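6-phosphogluconate dehydrogenase (Pseudomonas syringae, PDB 5U5G) probably catalyses an NADP-dependent reduction of 2-oxopropylphosphonate in the late steps of fosfomycin biosynthesis. Local coordinates at residues A[242-245]-A[246-250]; A[101-104]-A[105-109]. All coordinates share one frame; numbering follows the deposited sequence.

Contact 1: A[242-245]-A[246-250]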
loop_
_atom_site.group_PDB
_atom_site.type_symbol
_atom_site.label_atom_id
_atom_site.label_comp_id
_atom_site.label_asym_id
_atom_site.label_seq_id
_atom_site.Cartn_x
_atom_site.Cartn_y
_atom_site.Cartn_z
ATOM N N ASP A 242 13.029 0.050 -13.978
ATOM C CA ASP A 242 13.144 0.695 -12.674
ATOM C C ASP A 242 13.712 -0.262 -11.627
ATOM O O ASP A 242 14.518 0.146 -10.784
ATOM C CB ASP A 242 11.786 1.259 -12.243
ATOM C CG ASP A 242 11.319 2.401 -13.137
ATOM O OD1 ASP A 242 12.143 2.892 -13.951
ATOM O OD2 ASP A 242 10.134 2.806 -13.038
ATOM N N LEU A 243 13.328 -1.541 -11.683
ATOM C CA LEU A 243 13.896 -2.532 -10.769
ATOM C C LEU A 243 15.404 -2.657 -10.964
ATOM O O LEU A 243 16.159 -2.860 -10.003
ATOM C CB LEU A 243 13.226 -3.889 -10.995
ATOM C CG LEU A 243 12.154 -4.444 -10.041
ATOM C CD1 LEU A 243 12.040 -3.677 -8.720
ATOM C CD2 LEU A 243 10.807 -4.631 -10.721
ATOM N N GLU A 244 15.857 -2.558 -12.209
ATOM C CA GLU A 244 17.283 -2.617 -12.491
ATOM C C GLU A 244 18.000 -1.368 -11.984
ATOM O O GLU A 244 19.121 -1.453 -11.472
ATOM C CB GLU A 244 17.494 -2.811 -13.994
ATOM C CG GLU A 244 18.948 -2.865 -14.436
ATOM C CD GLU A 244 19.692 -4.041 -13.848
ATOM O OE1 GLU A 244 19.034 -5.043 -13.464
ATOM O OE2 GLU A 244 20.941 -3.957 -13.769
ATOM N N LEU A 245 17.370 -0.199 -12.090
ATOM C CA LEU A 245 17.960 0.980 -11.459
ATOM C C LEU A 245 18.116 0.770 -9.954
ATOM O O LEU A 245 19.155 1.112 -9.376
ATOM C CB LEU A 245 17.121 2.218 -11.755
ATOM C CG LEU A 245 17.031 2.626 -13.229
ATOM C CD1 LEU A 245 16.010 3.731 -13.401
ATOM C CD2 LEU A 245 18.395 3.061 -13.756
ATOM N N ALA A 246 17.115 0.153 -9.315
ATOM C CA ALA A 246 17.186 -0.123 -7.881
ATOM C C ALA A 246 18.234 -1.187 -7.573
ATOM O O ALA A 246 18.963 -1.080 -6.576
ATOM C CB ALA A 246 15.815 -0.571 -7.367
ATOM N N ARG A 247 18.306 -2.229 -8.406
ATOM C CA ARG A 247 19.289 -3.287 -8.200
ATOM C C ARG A 247 20.704 -2.730 -8.199
ATOM O O ARG A 247 21.540 -3.142 -7.388
ATOM C CB ARG A 247 19.163 -4.367 -9.273
ATOM C CG ARG A 247 20.020 -5.596 -8.983
ATOM C CD ARG A 247 20.157 -6.517 -10.193
ATOM N NE ARG A 247 20.915 -5.896 -11.276
ATOM C CZ ARG A 247 22.243 -5.787 -11.293
ATOM N NH1 ARG A 247 22.963 -6.257 -10.279
ATOM N NH2 ARG A 247 22.853 -5.206 -12.319
ATOM N N ARG A 248 20.989 -1.796 -9.108
ATOM C CA ARG A 248 22.328 -1.241 -9.193
ATOM C C ARG A 248 22.680 -0.384 -7.985
ATOM O O ARG A 248 23.851 -0.033 -7.814
ATOM C CB ARG A 248 22.455 -0.423 -10.466
ATOM C CG ARG A 248 22.195 -1.186 -11.744
ATOM C CD ARG A 248 22.529 -0.280 -12.908
ATOM N NE ARG A 248 23.844 0.328 -12.743
ATOM C CZ ARG A 248 24.020 1.605 -12.421
ATOM N NH1 ARG A 248 22.948 2.347 -12.202
ATOM N NH2 ARG A 248 25.225 2.153 -12.256
ATOM N N ARG A 249 21.705 -0.037 -7.146
ATOM C CA ARG A 249 21.968 0.760 -5.959
ATOM C C ARG A 249 21.954 -0.071 -4.680
ATOM O O ARG A 249 22.097 0.488 -3.588
ATOM C CB ARG A 249 20.969 1.914 -5.879
ATOM C CG ARG A 249 20.967 2.749 -7.148
ATOM C CD ARG A 249 20.104 3.999 -7.042
ATOM N NE ARG A 249 20.459 4.803 -5.875
ATOM C CZ ARG A 249 21.452 5.684 -5.839
ATOM N NH1 ARG A 249 22.202 5.891 -6.910
ATOM N NH2 ARG A 249 21.691 6.366 -4.721
ATOM N N LEU A 250 21.810 -1.390 -4.796
ATOM C CA LEU A 250 21.830 -2.260 -3.619
ATOM C C LEU A 250 23.233 -2.328 -3.026
ATOM O O LEU A 250 24.205 -2.556 -3.759
ATOM C CB LEU A 250 21.369 -3.665 -3.985
ATOM C CG LEU A 250 19.866 -3.914 -4.059
ATOM C CD1 LEU A 250 19.618 -5.301 -4.611
ATOM C CD2 LEU A 250 19.222 -3.762 -2.679
#
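Glu244 and Arg247 run alongside each other on the more exposed face of helix 236-247, their ends turned in the same direction and joined by a salt bridge three residues apart. The guanidinium takes the carboxylate side-on, one nitrogen to each oxygen: Arg247 NH2 donates to the syn lone pair of Glu244 OE2 at 2.7 Å, and Arg247 NE to Glu244 OE1 at 3.0 Å. The second bond is nearly straight (167°) and lies in the guanidinium plane, but it meets OE1 well out of the carboxylate plane, because the two flat groups are twisted 39° apart. Both chains leave with CG anti to the backbone N (chi1 -171° for Arg247); Glu244 then bends at chi2 and Arg247 at chi3, which brings the charged ends level.

The other side of the helix is packed. Leu243 sits against Leu178 and Ser181 of helix 168-196 and Phe266 of helix 257-273, while Leu245 and Ala246 press on Ile174. Ordinary helical bonds run beneath, from Ala246 N to Asp242 O (3.0 Å) and from Arg247 N to Leu243 O (2.7 Å). A type I turn spans Arg247 to Leu250, and the CG of Arg249 comes 3.3 Å from Leu245 O. The guanidinium groups beyond have other partners: Arg248 a salt bridge with Glu102, Arg249 a hydrogen bond with Gln197 of the second subunit.

Asp242, on this same helix, touches both NADP and the bound 2-oxopropylphosphonate, so the segment runs from the ligand pocket to the subunit interface. Its chemistry changes along the way: a mostly apolar face packs on helices 168-196 and 257-273, whereas pairing with Glu244 and Glu102 probably offsets the charge of Arg247 and Arg248, and Arg249, close to Arg171, bonds a neutral glutamine.

Contact 2: A[101-104]-A[105-109]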
loop_
_atom_site.group_PDB
_atom_site.type_symbol
_atom_site.label_atom_id
_atom_site.label_comp_id
_atom_site.label_asym_id
_atom_site.label_seq_id
_atom_site.Cartn_x
_atom_site.Cartn_y
_atom_site.Cartn_z
ATOM N N PRO A 101 20.133 8.184 -11.237
ATOM C CA PRO A 101 20.477 9.485 -10.630
ATOM C C PRO A 101 21.762 10.090 -11.176
ATOM O O PRO A 101 21.819 11.306 -11.382
ATOM C CB PRO A 101 20.587 9.148 -9.126
ATOM C CG PRO A 101 19.657 7.947 -8.950
ATOM C CD PRO A 101 19.849 7.148 -10.226
ATOM N N GLU A 102 22.786 9.276 -11.447
ATOM C CA GLU A 102 24.019 9.816 -12.017
ATOM C C GLU A 102 23.808 10.349 -13.440
ATOM O O GLU A 102 24.435 11.347 -13.819
ATOM C CB GLU A 102 25.143 8.758 -11.978
ATOM C CG GLU A 102 24.894 7.481 -12.801
ATOM C CD GLU A 102 24.211 6.349 -12.000
ATOM O OE1 GLU A 102 23.649 6.623 -10.902
ATOM O OE2 GLU A 102 24.250 5.181 -12.480
ATOM N N THR A 103 22.928 9.726 -14.233
ATOM C CA THR A 103 22.579 10.311 -15.531
ATOM C C THR A 103 21.934 11.682 -15.346
ATOM O O THR A 103 22.284 12.649 -16.040
ATOM C CB THR A 103 21.637 9.390 -16.315
ATOM O OG1 THR A 103 22.179 8.066 -16.358
ATOM C CG2 THR A 103 21.426 9.907 -17.763
ATOM N N ALA A 104 20.982 11.781 -14.411
ATOM C CA ALA A 104 20.342 13.066 -14.140
ATOM C C ALA A 104 21.360 14.102 -13.670
ATOM O O ALA A 104 21.318 15.261 -14.094
ATOM C CB ALA A 104 19.243 12.896 -13.097
ATOM N N GLU A 105 22.274 13.705 -12.784
ATOM C CA GLU A 105 23.313 14.624 -12.327
ATOM C C GLU A 105 24.156 15.126 -13.493
ATOM O O GLU A 105 24.433 16.326 -13.599
ATOM C CB GLU A 105 24.187 13.940 -11.284
ATOM C CG GLU A 105 23.516 13.859 -9.923
ATOM C CD GLU A 105 24.175 12.858 -8.993
ATOM O OE1 GLU A 105 25.149 12.201 -9.417
ATOM O OE2 GLU A 105 23.701 12.719 -7.843
ATOM N N GLY A 106 24.560 14.218 -14.390
ATOM C CA GLY A 106 25.348 14.632 -15.542
ATOM C C GLY A 106 24.595 15.587 -16.446
ATOM O O GLY A 106 25.177 16.517 -17.010
ATOM N N LEU A 107 23.285 15.376 -16.595
ATOM C CA LEU A 107 22.484 16.265 -17.433
ATOM C C LEU A 107 22.308 17.633 -16.777
ATOM O O LEU A 107 22.369 18.657 -17.463
ATOM C CB LEU A 107 21.131 15.623 -17.730
ATOM C CG LEU A 107 21.179 14.446 -18.705
ATOM C CD1 LEU A 107 19.839 13.740 -18.773
ATOM C CD2 LEU A 107 21.628 14.908 -20.108
ATOM N N HIS A 108 22.097 17.672 -15.454
ATOM C CA HIS A 108 22.111 18.951 -14.739
ATOM C C HIS A 108 23.358 19.758 -15.091
ATOM O O HIS A 108 23.277 20.946 -15.432
ATOM C CB HIS A 108 22.043 18.723 -13.225
ATOM C CG HIS A 108 20.661 18.442 -12.707
ATOM N ND1 HIS A 108 19.727 19.437 -12.500
ATOM C CD2 HIS A 108 20.061 17.282 -12.343
ATOM C CE1 HIS A 108 18.609 18.900 -12.044
ATOM N NE2 HIS A 108 18.786 17.594 -11.940
ATOM N N ALA A 109 24.525 19.112 -15.037
ATOM C CA ALA A 109 25.779 19.814 -15.300
ATOM C C ALA A 109 25.907 20.206 -16.767
ATOM O O ALA A 109 26.343 21.322 -17.077
ATOM C CB ALA A 109 26.968 18.952 -14.880
#
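His108 and Ala104 meet one turn apart on helix 101-113, the crossover helix of a beta-alpha-beta unit between strands 92-95 and 117-124 in the Rossmann-type domain. The main-chain N of His108 bonds Ala104 O at 2.9 Å, almost straight at 170°. A turn earlier, Glu105 N bonds Pro101 O at 2.8 Å, while the side chain of Glu105 folds back alongside the same carbonyl, its CG 3.4 Å from Pro101 O. That course follows from a CG set beside the backbone N (chi1 -77°) and a chain extended beyond it. On another face, Leu107 CD1 approaches Thr103 CG2 at 4.3 Å.

Farther out, Val72, Tyr76 and His77 of helix 69-77 back the Thr103 and Leu107 side, and Pro101 and Ala104 rest on helix 168-196. The polar ends are held from elsewhere: Glu105 OE2 forms a salt bridge with Arg171, and His108 NE2 hydrogen-bonds Glu120 while its ring stands edge-to-face with that of Tyr118. On the helix itself, His108 CD2 lies 3.0 Å from Ala104 O.

In the fold
Both contacts are local helical turns, each buried on one face and exposed on the other, but they belong to different parts of the chain: 101-109 to the nucleotide-binding domain, 242-250 to the mainly helical part that includes helix 168-196. That helix packs against both. Contact 1 carries an internal salt bridge and reaches the ligand pocket and the second subunit; contact 2 lies away from both, and Glu102, Glu105 and His108 find their polar partners outside its own segments. Their centres are about 17 Å apart, yet they touch directly: Arg248 NH1 of contact 1 forms a salt bridge with Glu102 OE2 of contact 2 at 3.1 Å, and Arg249 packs on Pro101.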